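PDB 5BQ3: rhamnose ABC transporter, rhamnose-binding protein from Actinomyces odontolyticus ATCC 17982, which probably binds a carbohydrate, presumably rhamnose, and delivers it to an ABC transporter for uptake. Local coordinates for residues A[98-103]-A[122-127]; A[110-115]-A[284-289]; A[132-137]-A[171-176]; A[271-276]-A[314-319]; A[295-300]-A[305-310]. One frame throughout, in Å; residues are numbered along the deposited sequence.

Contact 1 (A[98-103]-A[122-127])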
# COMPACT_ATOMS: atom_id res chain seq x y z
N ALA A 98 4.19 18.77 -6.78
CA ALA A 98 3.63 19.23 -8.06
C ALA A 98 2.12 19.46 -8.03
O ALA A 98 1.64 20.39 -8.69
CB ALA A 98 3.97 18.24 -9.16
N VAL A 99 1.36 18.63 -7.29
CA VAL A 99 -0.10 18.72 -7.20
C VAL A 99 -0.55 19.66 -6.06
O VAL A 99 -1.71 20.06 -6.02
CB VAL A 99 -0.78 17.32 -7.04
CG1 VAL A 99 -0.54 16.43 -8.25
CG2 VAL A 99 -0.35 16.62 -5.75
N CYS A 100 0.38 20.00 -5.14
CA CYS A 100 0.14 20.83 -3.95
C CYS A 100 -0.51 22.21 -4.24
O CYS A 100 -1.48 22.50 -3.54
CB CYS A 100 1.42 20.99 -3.13
SG CYS A 100 1.16 21.59 -1.44
N PRO A 101 -0.06 23.07 -5.20
CA PRO A 101 -0.75 24.37 -5.39
C PRO A 101 -2.20 24.23 -5.85
O PRO A 101 -3.04 25.03 -5.44
CB PRO A 101 0.10 25.07 -6.46
CG PRO A 101 1.39 24.37 -6.44
CD PRO A 101 1.08 22.95 -6.12
N ALA A 102 -2.50 23.21 -6.70
CA ALA A 102 -3.84 22.94 -7.21
C ALA A 102 -4.77 22.45 -6.09
O ALA A 102 -5.93 22.84 -6.05
CB ALA A 102 -3.78 21.92 -8.33
N LEU A 103 -4.23 21.63 -5.16
CA LEU A 103 -4.97 21.09 -4.01
C LEU A 103 -5.20 22.17 -2.95
O LEU A 103 -6.22 22.13 -2.25
CB LEU A 103 -4.24 19.89 -3.40
CG LEU A 103 -4.15 18.60 -4.22
CD1 LEU A 103 -3.30 17.56 -3.52
CD2 LEU A 103 -5.53 18.03 -4.54
N ALA A 122 2.26 18.17 3.55
CA ALA A 122 1.40 18.32 4.73
C ALA A 122 0.36 19.47 4.63
O ALA A 122 -0.69 19.37 5.27
CB ALA A 122 2.26 18.52 5.96
N ASP A 123 0.64 20.54 3.86
CA ASP A 123 -0.25 21.71 3.77
C ASP A 123 -1.21 21.71 2.55
O ASP A 123 -1.90 22.72 2.35
CB ASP A 123 0.58 23.02 3.79
CG ASP A 123 1.72 23.15 2.79
OD1 ASP A 123 1.94 22.21 2.00
OD2 ASP A 123 2.42 24.19 2.82
N CYS A 124 -1.32 20.61 1.77
CA CYS A 124 -2.21 20.58 0.60
C CYS A 124 -3.43 19.67 0.81
O CYS A 124 -4.24 19.55 -0.11
CB CYS A 124 -1.47 20.18 -0.68
SG CYS A 124 0.33 19.99 -0.50
N ARG A 125 -3.57 19.05 1.99
CA ARG A 125 -4.71 18.16 2.23
C ARG A 125 -5.22 18.28 3.67
O ARG A 125 -4.49 18.69 4.57
CB ARG A 125 -4.37 16.70 1.87
CG ARG A 125 -3.59 15.89 2.91
CD ARG A 125 -2.13 16.29 3.03
NE ARG A 125 -1.36 15.29 3.74
CZ ARG A 125 -1.23 15.22 5.06
NH1 ARG A 125 -1.83 16.12 5.84
NH2 ARG A 125 -0.51 14.26 5.62
N ASP A 126 -6.50 17.91 3.86
CA ASP A 126 -7.18 17.94 5.14
C ASP A 126 -6.93 16.66 5.92
O ASP A 126 -6.96 16.68 7.15
CB ASP A 126 -8.70 18.15 4.93
CG ASP A 126 -9.06 19.48 4.32
OD1 ASP A 126 -9.01 20.51 5.04
OD2 ASP A 126 -9.43 19.51 3.12
N LEU A 127 -6.67 15.54 5.20
CA LEU A 127 -6.44 14.20 5.74
C LEU A 127 -5.71 13.30 4.74
O LEU A 127 -5.90 13.44 3.53
CB LEU A 127 -7.82 13.57 6.06
CG LEU A 127 -8.02 12.88 7.42
CD1 LEU A 127 -7.84 13.85 8.58
CD2 LEU A 127 -9.42 12.31 7.50
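Cys-100 and Cys-124 form a disulfide, the one covalent link between 98-103 and 122-127. Their SG atoms are 2.0 Å apart. The torsion about the S-S bond is -91°, close to the quarter turn usual for a disulfide and left-handed in sense. On the helix side, Cys-100 holds SG anti to its backbone N (chi1 -164°), and this swings the sulfur out toward the loop. Cys-124 points its side chain's first bond at the helix. Both cysteines are buried.

The apolar part is small and lies beside the bridge. Leu-103, one turn further along, brings CB to 3.9 Å from CB of Cys-124. Its CB also rests near the Cys-124 carbonyl, with CB to O at 3.3 Å. Leu-103 also packs on Ile-78 of helix 75-83 and Val-113 of strand 112-116.

Polar groups add little directly. OD1 of Asp-123 lies 3.6 Å from SG of Cys-100, and no hydrogen bond joins the two segments. The loop is held by polar partners from nearby instead. Gln-104 NE2 donates to the Asp-123 carbonyl. Asp-126 makes a salt bridge with Arg-107 and accepts a hydrogen bond from Val-113 N.

The disulfide thus closes the unit helix 100-109, strand 112-116 and following loop upon itself. It staples the N-terminal part of the helix to the loop that leads into strand 127-130. These elements belong to the lobe built on the six-stranded parallel sheet, the N-terminal lobe of the periplasmic binding protein fold, which later parts of the chain complete.

Contact 2 (A[110-115]-A[284-289]); sequences GTKVVT and ALDSGA
Val-114 and Lys-112 of strand 112-116 meet Leu-285 and Asp-286 of helix 271-287. This is helix-on-sheet packing in an alpha/beta lobe of the periplasmic binding protein fold. The strand belongs to the six-stranded parallel sheet, and the helix lies across one of its faces.

The inner part is apolar and close. CG2 of Val-114 touches CD1 of Leu-285 at 3.8 Å, and both residues are buried. The two side chains cross obliquely. Leu-127 also packs on Leu-285, and Ile-129 on Val-114, which extends this patch along strand 127-130.

The outer part is looser and lies nearer solvent. Lys-112 is bent at chi2 (-73°), a turn that lays its methylenes along the last turn of the helix. CD comes to 4.1 Å from CB of Leu-285. CG sits 3.8 Å from OD1 of Asp-286. The ammonium does not pair with that carboxylate, since NZ and OD1 are 5.9 Å apart. Asp-286 is held from another direction, its OD2 accepting a hydrogen bond from Gln-28 NE2. With an alanine in place of Lys-112, Leu-285 CB and the end of the helix would probably be less well covered, and Asp-286 would probably lose the influence of a nearby positive charge.

Glycines end the helices on both sides. Gly-110 closes helix 100-109 in a Schellman motif, and Gly-288 leaves helix 271-287 with positive phi. Over that last turn, CE of Lys-112 stands 3.7 Å from the carbonyl O of Leu-285.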
# COMPACT_ATOMS: atom_id res chain seq x y z
N GLY A 110 -13.31 25.67 -0.72
CA GLY A 110 -14.24 24.94 0.14
C GLY A 110 -14.29 23.44 -0.07
O GLY A 110 -15.11 22.75 0.55
N THR A 111 -13.41 22.91 -0.95
CA THR A 111 -13.32 21.48 -1.26
C THR A 111 -12.51 20.77 -0.18
O THR A 111 -11.43 21.23 0.19
CB THR A 111 -12.72 21.28 -2.67
OG1 THR A 111 -13.47 22.04 -3.62
CG2 THR A 111 -12.67 19.81 -3.10
N LYS A 112 -13.04 19.65 0.33
CA LYS A 112 -12.36 18.83 1.33
C LYS A 112 -11.42 17.90 0.59
O LYS A 112 -11.86 17.09 -0.22
CB LYS A 112 -13.37 18.07 2.22
CG LYS A 112 -14.38 18.97 2.96
CD LYS A 112 -13.77 19.75 4.12
CE LYS A 112 -14.71 20.81 4.63
NZ LYS A 112 -14.08 21.63 5.69
N VAL A 113 -10.10 18.07 0.81
CA VAL A 113 -9.07 17.29 0.12
C VAL A 113 -8.60 16.14 1.01
O VAL A 113 -8.11 16.35 2.12
CB VAL A 113 -7.89 18.17 -0.37
CG1 VAL A 113 -6.78 17.32 -0.99
CG2 VAL A 113 -8.36 19.23 -1.36
N VAL A 114 -8.77 14.91 0.50
CA VAL A 114 -8.36 13.66 1.15
C VAL A 114 -7.38 12.95 0.21
O VAL A 114 -7.71 12.71 -0.95
CB VAL A 114 -9.58 12.77 1.52
CG1 VAL A 114 -9.15 11.41 2.06
CG2 VAL A 114 -10.50 13.47 2.51
N THR A 115 -6.17 12.65 0.70
CA THR A 115 -5.18 11.92 -0.10
C THR A 115 -5.16 10.47 0.35
O THR A 115 -5.39 10.19 1.53
CB THR A 115 -3.79 12.57 -0.03
OG1 THR A 115 -3.40 12.75 1.33
CG2 THR A 115 -3.72 13.90 -0.77
N ALA A 284 -17.12 12.59 6.37
CA ALA A 284 -17.06 13.03 7.77
C ALA A 284 -16.56 14.47 7.88
O ALA A 284 -17.07 15.23 8.71
CB ALA A 284 -16.15 12.10 8.55
N LEU A 285 -15.59 14.87 7.03
CA LEU A 285 -15.03 16.22 6.99
C LEU A 285 -16.04 17.22 6.40
O LEU A 285 -16.15 18.34 6.90
CB LEU A 285 -13.73 16.25 6.17
CG LEU A 285 -12.46 15.69 6.81
CD1 LEU A 285 -11.47 15.25 5.75
CD2 LEU A 285 -11.81 16.71 7.73
N ASP A 286 -16.75 16.80 5.35
CA ASP A 286 -17.73 17.61 4.63
C ASP A 286 -19.02 17.82 5.43
O ASP A 286 -19.61 18.90 5.34
CB ASP A 286 -18.07 16.95 3.28
CG ASP A 286 -18.56 17.90 2.21
OD1 ASP A 286 -18.06 19.05 2.16
OD2 ASP A 286 -19.37 17.47 1.38
N SER A 287 -19.47 16.81 6.20
CA SER A 287 -20.68 16.90 7.03
C SER A 287 -20.45 17.77 8.27
O SER A 287 -21.39 18.38 8.77
CB SER A 287 -21.16 15.51 7.45
OG SER A 287 -20.18 14.82 8.20
N GLY A 288 -19.20 17.81 8.74
CA GLY A 288 -18.80 18.59 9.91
C GLY A 288 -18.62 17.76 11.17
O GLY A 288 -18.50 18.33 12.26
N ALA A 289 -18.59 16.42 11.03
CA ALA A 289 -18.42 15.46 12.13
C ALA A 289 -17.01 15.55 12.73
O ALA A 289 -16.85 15.37 13.94
CB ALA A 289 -18.68 14.05 11.64

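Contact 3 (A[132-137]-A[171-176])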
# COMPACT_ATOMS: atom_id res chain seq x y z
N VAL A 132 -1.09 0.92 5.14
CA VAL A 132 -0.35 0.27 6.22
C VAL A 132 0.69 1.21 6.84
O VAL A 132 1.17 2.12 6.16
CB VAL A 132 0.35 -1.02 5.66
CG1 VAL A 132 -0.65 -2.15 5.44
CG2 VAL A 132 1.13 -0.74 4.38
N GLU A 133 1.04 0.98 8.11
CA GLU A 133 2.07 1.71 8.86
C GLU A 133 3.42 1.01 8.56
O GLU A 133 3.48 -0.23 8.54
CB GLU A 133 1.72 1.75 10.37
CG GLU A 133 2.86 2.01 11.35
CD GLU A 133 3.57 3.35 11.28
OE1 GLU A 133 2.89 4.38 11.08
OE2 GLU A 133 4.81 3.37 11.48
N SER A 134 4.48 1.80 8.30
CA SER A 134 5.83 1.36 7.93
C SER A 134 6.42 0.29 8.86
O SER A 134 6.84 -0.76 8.36
CB SER A 134 6.77 2.56 7.86
OG SER A 134 7.86 2.31 6.99
N LYS A 135 6.43 0.52 10.19
CA LYS A 135 6.96 -0.42 11.18
C LYS A 135 6.15 -1.73 11.22
O LYS A 135 6.71 -2.79 11.53
CB LYS A 135 6.99 0.23 12.58
CG LYS A 135 7.86 -0.50 13.60
CD LYS A 135 7.69 0.08 15.00
CE LYS A 135 8.22 -0.83 16.08
NZ LYS A 135 9.71 -0.83 16.14
N GLN A 136 4.84 -1.67 10.91
CA GLN A 136 3.96 -2.85 10.90
C GLN A 136 4.27 -3.76 9.71
O GLN A 136 4.12 -4.97 9.84
CB GLN A 136 2.48 -2.44 10.92
CG GLN A 136 1.53 -3.53 11.43
CD GLN A 136 1.85 -4.04 12.81
OE1 GLN A 136 1.94 -3.28 13.78
NE2 GLN A 136 2.04 -5.34 12.93
N VAL A 137 4.70 -3.18 8.57
CA VAL A 137 5.07 -3.94 7.37
C VAL A 137 6.28 -4.83 7.71
O VAL A 137 6.27 -6.03 7.43
CB VAL A 137 5.36 -3.02 6.15
CG1 VAL A 137 5.83 -3.83 4.94
CG2 VAL A 137 4.13 -2.20 5.79
N ILE A 171 13.36 -2.18 5.73
CA ILE A 171 14.59 -2.93 6.00
C ILE A 171 15.22 -2.42 7.32
O ILE A 171 15.63 -3.25 8.14
CB ILE A 171 15.58 -2.88 4.80
CG1 ILE A 171 15.05 -3.72 3.61
CG2 ILE A 171 17.00 -3.33 5.19
CD1 ILE A 171 15.57 -3.31 2.22
N LYS A 172 15.28 -1.08 7.52
CA LYS A 172 15.84 -0.46 8.73
C LYS A 172 15.04 -0.89 9.98
O LYS A 172 15.66 -1.25 10.98
CB LYS A 172 15.89 1.07 8.60
CG LYS A 172 16.45 1.83 9.82
CD LYS A 172 17.95 1.61 10.06
CE LYS A 172 18.37 2.14 11.40
NZ LYS A 172 19.74 1.70 11.77
N PHE A 173 13.69 -0.89 9.91
CA PHE A 173 12.84 -1.33 11.02
C PHE A 173 13.07 -2.82 11.30
O PHE A 173 13.12 -3.22 12.46
CB PHE A 173 11.35 -1.05 10.76
CG PHE A 173 10.87 0.37 10.96
CD1 PHE A 173 10.92 0.97 12.22
CD2 PHE A 173 10.29 1.08 9.92
CE1 PHE A 173 10.46 2.27 12.41
CE2 PHE A 173 9.82 2.38 10.11
CZ PHE A 173 9.91 2.97 11.36
N MSE A 174 13.26 -3.62 10.23
CA MSE A 174 13.54 -5.06 10.30
C MSE A 174 14.87 -5.32 11.02
O MSE A 174 14.90 -6.13 11.94
CB MSE A 174 13.57 -5.68 8.90
CG MSE A 174 12.20 -6.15 8.43
SE MSE A 174 12.28 -7.12 6.75
CE MSE A 174 13.32 -8.69 7.32
N GLU A 175 15.94 -4.59 10.63
CA GLU A 175 17.29 -4.68 11.20
C GLU A 175 17.30 -4.27 12.68
O GLU A 175 18.01 -4.89 13.47
CB GLU A 175 18.28 -3.83 10.40
CG GLU A 175 18.65 -4.43 9.05
CD GLU A 175 19.56 -3.59 8.18
OE1 GLU A 175 19.15 -2.49 7.76
OE2 GLU A 175 20.69 -4.06 7.88
N ASP A 176 16.52 -3.24 13.04
CA ASP A 176 16.39 -2.73 14.41
C ASP A 176 15.69 -3.75 15.32
O ASP A 176 16.08 -3.90 16.48
CB ASP A 176 15.61 -1.40 14.43
CG ASP A 176 16.33 -0.20 13.82
OD1 ASP A 176 17.58 -0.21 13.77
OD2 ASP A 176 15.63 0.76 13.42
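Lys-135 turns CG to the far side of CB from its own backbone N (chi1 -164°), and Phe-173 sets CG anti to its carbonyl carbon (chi1 -78°). The first torsion carries CG on alongside the ring, beyond CB. The second points the phenyl ring across the gap to receive the lysine methylenes.

The lysine covers one face of the ring. CB lies 3.9 Å from the ring centroid and only 8° off the ring normal, a CH-pi contact nearly over the centre. CG continues the cover at one side, 3.7 Å from CD1 of Phe-173. The two side chains cross at about a right angle. Ser-134 approaches differently. Its OG stands at the ring edge, near the ring plane, 3.7 Å from CE2 of Phe-173.

The ends of the charged chains lead elsewhere. NZ of Lys-135 forms a salt bridge with Glu-177, one turn beyond Phe-173 on the same helix, while its distance to OD2 of Asp-176 is 6.7 Å. Within 171-176, Lys-172 NZ pairs with Asp-176 OD1 at 3.5 Å.

The contact joins the start of helix 134-149, where Glu-133 is the N-cap, to helix 165-180. Both belong to the lobe with the four-stranded parallel sheet. Deeper between them, Met-174, a selenomethionine, packs on Ala-138, Met-141 and Leu-142. An alanine at Phe-173 would probably leave a gap between the helices and deprive the Lys-135 methylenes of the ring they lie on.

At this partly exposed seam, Lys-135 therefore serves two chemistries: its carbon chain packs on an aromatic face, and its ammonium pairs with a carboxylate.

Contact 4 (A[271-276]-A[314-319]); sequences PAQLGY and VVVGDP
Gln-273 and Leu-274 both pack against Val-316, and the whole contact turns on that one valine. Before them, Pro-271 packs on Phe-41 and Val-44 of helix 40-56.

Gln-273 comes next in the chain and provides one of the two touches. Its CB meets CG1 of Val-316 at 3.7 Å. The same methyl is 4.1 Å from the Gln-273 carbonyl O. Beyond CG the glutamine chain runs extended, and the side chain also touches Leu-303. What packs on the valine is therefore the root of the side chain, not its amide.

Leu-274 provides the second. Its CD1 lies 3.8 Å from CG2 of Val-316, and the two side chains cross at about a right angle. CG2 is also near the helix backbone, 3.9 Å from CA of Leu-274. The chi1 of 176° carries CG of Leu-274 away from the backbone N and directs its branches across to Val-316, Ile-129 and Met-45.

Further on, Tyr-276 turns to other partners. Its OH is hydrogen-bonded with Glu-55 and the backbone N of Asn-302.

Val-316 lies by strand 313-315, an outermost strand of the six-stranded parallel sheet. Its backbone is hydrogen-bonded with Asn-130 of the neighbouring strand. From there the chain runs through Gly-317 toward Pro-319, which packs on helix 134-149 of the other lobe. Such a passage from one lobe to the other is consistent with a hinge crossover of the type I periplasmic binding protein fold.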
# COMPACT_ATOMS: atom_id res chain seq x y z
N PRO A 271 -6.57 -3.00 -1.62
CA PRO A 271 -6.72 -1.59 -2.05
C PRO A 271 -8.16 -1.07 -1.97
O PRO A 271 -8.35 0.14 -1.80
CB PRO A 271 -6.20 -1.58 -3.49
CG PRO A 271 -6.22 -2.97 -3.93
CD PRO A 271 -6.11 -3.85 -2.73
N ALA A 272 -9.18 -1.96 -2.04
CA ALA A 272 -10.60 -1.64 -1.94
C ALA A 272 -10.95 -1.02 -0.57
O ALA A 272 -11.81 -0.13 -0.50
CB ALA A 272 -11.44 -2.88 -2.16
N GLN A 273 -10.27 -1.48 0.51
CA GLN A 273 -10.45 -0.98 1.87
C GLN A 273 -9.93 0.46 2.00
O GLN A 273 -10.50 1.24 2.76
CB GLN A 273 -9.72 -1.88 2.88
CG GLN A 273 -10.35 -3.26 3.06
CD GLN A 273 -9.65 -4.08 4.13
OE1 GLN A 273 -8.42 -4.12 4.23
NE2 GLN A 273 -10.44 -4.78 4.93
N LEU A 274 -8.85 0.80 1.27
CA LEU A 274 -8.24 2.13 1.27
C LEU A 274 -9.20 3.18 0.69
O LEU A 274 -9.37 4.24 1.30
CB LEU A 274 -6.91 2.10 0.50
CG LEU A 274 -6.17 3.43 0.31
CD1 LEU A 274 -5.47 3.86 1.58
CD2 LEU A 274 -5.19 3.33 -0.81
N GLY A 275 -9.82 2.87 -0.45
CA GLY A 275 -10.80 3.73 -1.10
C GLY A 275 -12.06 3.88 -0.27
O GLY A 275 -12.65 4.96 -0.23
N TYR A 276 -12.45 2.79 0.43
CA TYR A 276 -13.61 2.70 1.31
C TYR A 276 -13.48 3.68 2.49
O TYR A 276 -14.38 4.49 2.70
CB TYR A 276 -13.79 1.25 1.82
CG TYR A 276 -15.13 0.97 2.46
CD1 TYR A 276 -16.20 0.50 1.72
CD2 TYR A 276 -15.30 1.12 3.84
CE1 TYR A 276 -17.44 0.23 2.31
CE2 TYR A 276 -16.53 0.85 4.44
CZ TYR A 276 -17.59 0.41 3.68
OH TYR A 276 -18.80 0.14 4.28
N VAL A 314 -4.43 8.65 8.73
CA VAL A 314 -5.34 7.57 9.13
C VAL A 314 -4.81 6.26 8.52
O VAL A 314 -4.57 6.22 7.31
CB VAL A 314 -6.82 7.85 8.72
CG1 VAL A 314 -7.75 6.73 9.15
CG2 VAL A 314 -7.30 9.20 9.25
N VAL A 315 -4.62 5.22 9.34
CA VAL A 315 -4.13 3.92 8.86
C VAL A 315 -5.34 2.97 8.73
O VAL A 315 -6.12 2.83 9.67
CB VAL A 315 -3.00 3.32 9.76
CG1 VAL A 315 -2.53 1.96 9.25
CG2 VAL A 315 -1.81 4.28 9.86
N VAL A 316 -5.49 2.34 7.54
CA VAL A 316 -6.57 1.40 7.21
C VAL A 316 -6.48 0.17 8.14
O VAL A 316 -7.50 -0.23 8.71
CB VAL A 316 -6.56 1.00 5.71
CG1 VAL A 316 -7.66 -0.01 5.39
CG2 VAL A 316 -6.70 2.22 4.81
N GLY A 317 -5.28 -0.38 8.32
CA GLY A 317 -5.06 -1.53 9.19
C GLY A 317 -3.72 -2.22 9.01
O GLY A 317 -2.82 -1.67 8.37
N ASP A 318 -3.59 -3.42 9.60
CA ASP A 318 -2.38 -4.24 9.52
C ASP A 318 -2.28 -4.89 8.13
O ASP A 318 -3.32 -5.14 7.52
CB ASP A 318 -2.37 -5.31 10.63
CG ASP A 318 -2.33 -4.79 12.06
OD1 ASP A 318 -1.71 -3.72 12.30
OD2 ASP A 318 -2.85 -5.48 12.96
N PRO A 319 -1.06 -5.18 7.60
CA PRO A 319 -0.97 -5.82 6.27
C PRO A 319 -1.74 -7.14 6.19
O PRO A 319 -1.77 -7.91 7.16
CB PRO A 319 0.54 -6.04 6.08
CG PRO A 319 1.19 -5.07 6.98
CD PRO A 319 0.29 -4.95 8.17

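Contact 5 (A[295-300]-A[305-310])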
# COMPACT_ATOMS: atom_id res chain seq x y z
N GLY A 295 -6.29 13.00 16.89
CA GLY A 295 -7.03 12.43 18.01
C GLY A 295 -8.50 12.20 17.76
O GLY A 295 -9.15 11.45 18.50
N GLU A 296 -9.06 12.86 16.73
CA GLU A 296 -10.47 12.75 16.34
C GLU A 296 -10.79 11.37 15.77
O GLU A 296 -9.90 10.70 15.22
CB GLU A 296 -10.85 13.84 15.32
CG GLU A 296 -11.03 15.23 15.92
CD GLU A 296 -11.63 16.26 14.98
OE1 GLU A 296 -11.04 16.49 13.90
OE2 GLU A 296 -12.67 16.85 15.34
N LYS A 297 -12.05 10.94 15.90
CA LYS A 297 -12.53 9.64 15.43
C LYS A 297 -13.71 9.78 14.47
O LYS A 297 -14.57 10.64 14.65
CB LYS A 297 -12.94 8.76 16.61
CG LYS A 297 -11.77 8.20 17.41
CD LYS A 297 -12.24 7.33 18.57
CE LYS A 297 -12.51 5.91 18.16
NZ LYS A 297 -13.37 5.23 19.16
N PHE A 298 -13.75 8.89 13.46
CA PHE A 298 -14.81 8.83 12.45
C PHE A 298 -15.16 7.36 12.14
O PHE A 298 -14.28 6.50 12.24
CB PHE A 298 -14.41 9.59 11.16
CG PHE A 298 -13.32 8.96 10.32
CD1 PHE A 298 -11.98 9.17 10.60
CD2 PHE A 298 -13.65 8.19 9.20
CE1 PHE A 298 -10.99 8.59 9.82
CE2 PHE A 298 -12.65 7.60 8.42
CZ PHE A 298 -11.33 7.82 8.73
N THR A 299 -16.42 7.09 11.78
CA THR A 299 -16.89 5.75 11.44
C THR A 299 -16.65 5.51 9.94
O THR A 299 -17.06 6.32 9.11
CB THR A 299 -18.36 5.55 11.86
OG1 THR A 299 -18.53 6.00 13.20
CG2 THR A 299 -18.81 4.10 11.75
N ALA A 300 -15.97 4.40 9.62
CA ALA A 300 -15.64 4.01 8.25
C ALA A 300 -16.49 2.80 7.82
O ALA A 300 -15.95 1.75 7.46
CB ALA A 300 -14.15 3.70 8.14
N GLU A 305 -14.74 2.15 13.40
CA GLU A 305 -14.17 3.48 13.63
C GLU A 305 -12.65 3.52 13.37
O GLU A 305 -11.98 2.50 13.44
CB GLU A 305 -14.48 3.97 15.06
CG GLU A 305 -15.90 4.46 15.23
CD GLU A 305 -16.14 5.35 16.43
OE1 GLU A 305 -15.93 4.88 17.57
OE2 GLU A 305 -16.56 6.51 16.23
N ARG A 306 -12.14 4.73 13.06
CA ARG A 306 -10.72 5.02 12.82
C ARG A 306 -10.32 6.32 13.50
O ARG A 306 -11.13 7.25 13.56
CB ARG A 306 -10.40 5.09 11.31
CG ARG A 306 -10.50 3.78 10.53
CD ARG A 306 -9.46 2.74 10.94
NE ARG A 306 -9.46 1.58 10.05
CZ ARG A 306 -10.30 0.55 10.13
NH1 ARG A 306 -11.24 0.52 11.07
NH2 ARG A 306 -10.22 -0.45 9.27
N THR A 307 -9.08 6.41 13.99
CA THR A 307 -8.55 7.60 14.67
C THR A 307 -7.54 8.32 13.75
O THR A 307 -6.74 7.67 13.07
CB THR A 307 -7.91 7.21 16.03
OG1 THR A 307 -8.89 6.55 16.83
CG2 THR A 307 -7.39 8.41 16.81
N ILE A 308 -7.60 9.67 13.74
CA ILE A 308 -6.67 10.52 13.00
C ILE A 308 -5.40 10.63 13.84
O ILE A 308 -5.44 11.16 14.96
CB ILE A 308 -7.30 11.90 12.64
CG1 ILE A 308 -8.58 11.73 11.79
CG2 ILE A 308 -6.29 12.81 11.94
CD1 ILE A 308 -9.60 12.82 11.95
N GLY A 309 -4.31 10.09 13.32
CA GLY A 309 -3.01 10.10 13.99
C GLY A 309 -2.19 11.33 13.68
O GLY A 309 -2.72 12.33 13.20
N GLU A 310 -0.87 11.25 13.95
CA GLU A 310 0.09 12.33 13.71
C GLU A 310 0.22 12.62 12.20
O GLU A 310 0.11 11.71 11.38
CB GLU A 310 1.47 12.02 14.34
CG GLU A 310 2.14 10.74 13.87
CD GLU A 310 1.85 9.50 14.70
OE1 GLU A 310 0.68 9.05 14.72
OE2 GLU A 310 2.80 8.96 15.31
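Phe-298 and Arg-306 form the central hydrogen-bonded pair of a beta hairpin. Strands 297-299 and 305-307 run antiparallel, with 154° between their directions. Phe-298 N donates to Arg-306 O at 3.1 Å, and Arg-306 N returns a bond to Phe-298 O at 2.9 Å. The ladder goes on past the strands. Ile-308 N reaches Glu-296 O, nearly along the C=O axis, and Gly-295 N reaches Ile-308 O at 2.8 Å.

On one face of the hairpin, Arg-306 CB sits over a face of the Phe-298 ring, 4.2 Å from its centroid, in a CH-pi contact. CD1 of Ile-308 packs against CB of Glu-296 at 3.7 Å. The opposite face carries Lys-297, Thr-299, Glu-305 and Thr-307. There Lys-297 bends at chi3 (85°) and sends NZ to a salt bridge with Glu-305 OE1, 3.0 Å away. The ammonium comes from above the carboxylate plane.

The next shell fixes these groups. Phe-298 packs on Val-277, Ala-281 and Ala-284 of helix 271-287 and on Val-314, so this face joins the hairpin to its lobe. Glu-296 OE1 accepts bonds from the backbone N atoms of Gly-292 and Glu-293. Arg-306 NH1 donates to the carbonyl of Leu-303. Within 305-310 itself, NH1 also donates to Glu-305 O at 3.2 Å; that oxygen lies in the guanidinium plane, while the nitrogen approaches from above the carbonyl plane.

Contacts 1, 2, 4 and 5 gather around the six-stranded lobe, while contact 3 lies in the other lobe, its centre 27 Å from that of contact 1. Contacts 1 and 2 meet where Leu-127 O lies 3.0 Å from Thr-115 N. Contacts 2 and 4 both use helix 271-287, with centres 18 Å apart, so one helix serves both, at two places on the same sheet. The hairpin of contact 5 lies against this helix and strand 313-315, with Arg-306 CD 3.6 Å from Val-315 O. Contact 4 reaches contact 3 across what is probably the hinge, where Gln-136 CG is 3.8 Å from Pro-319 CD. In this family the sugar normally binds in the cleft between the lobes.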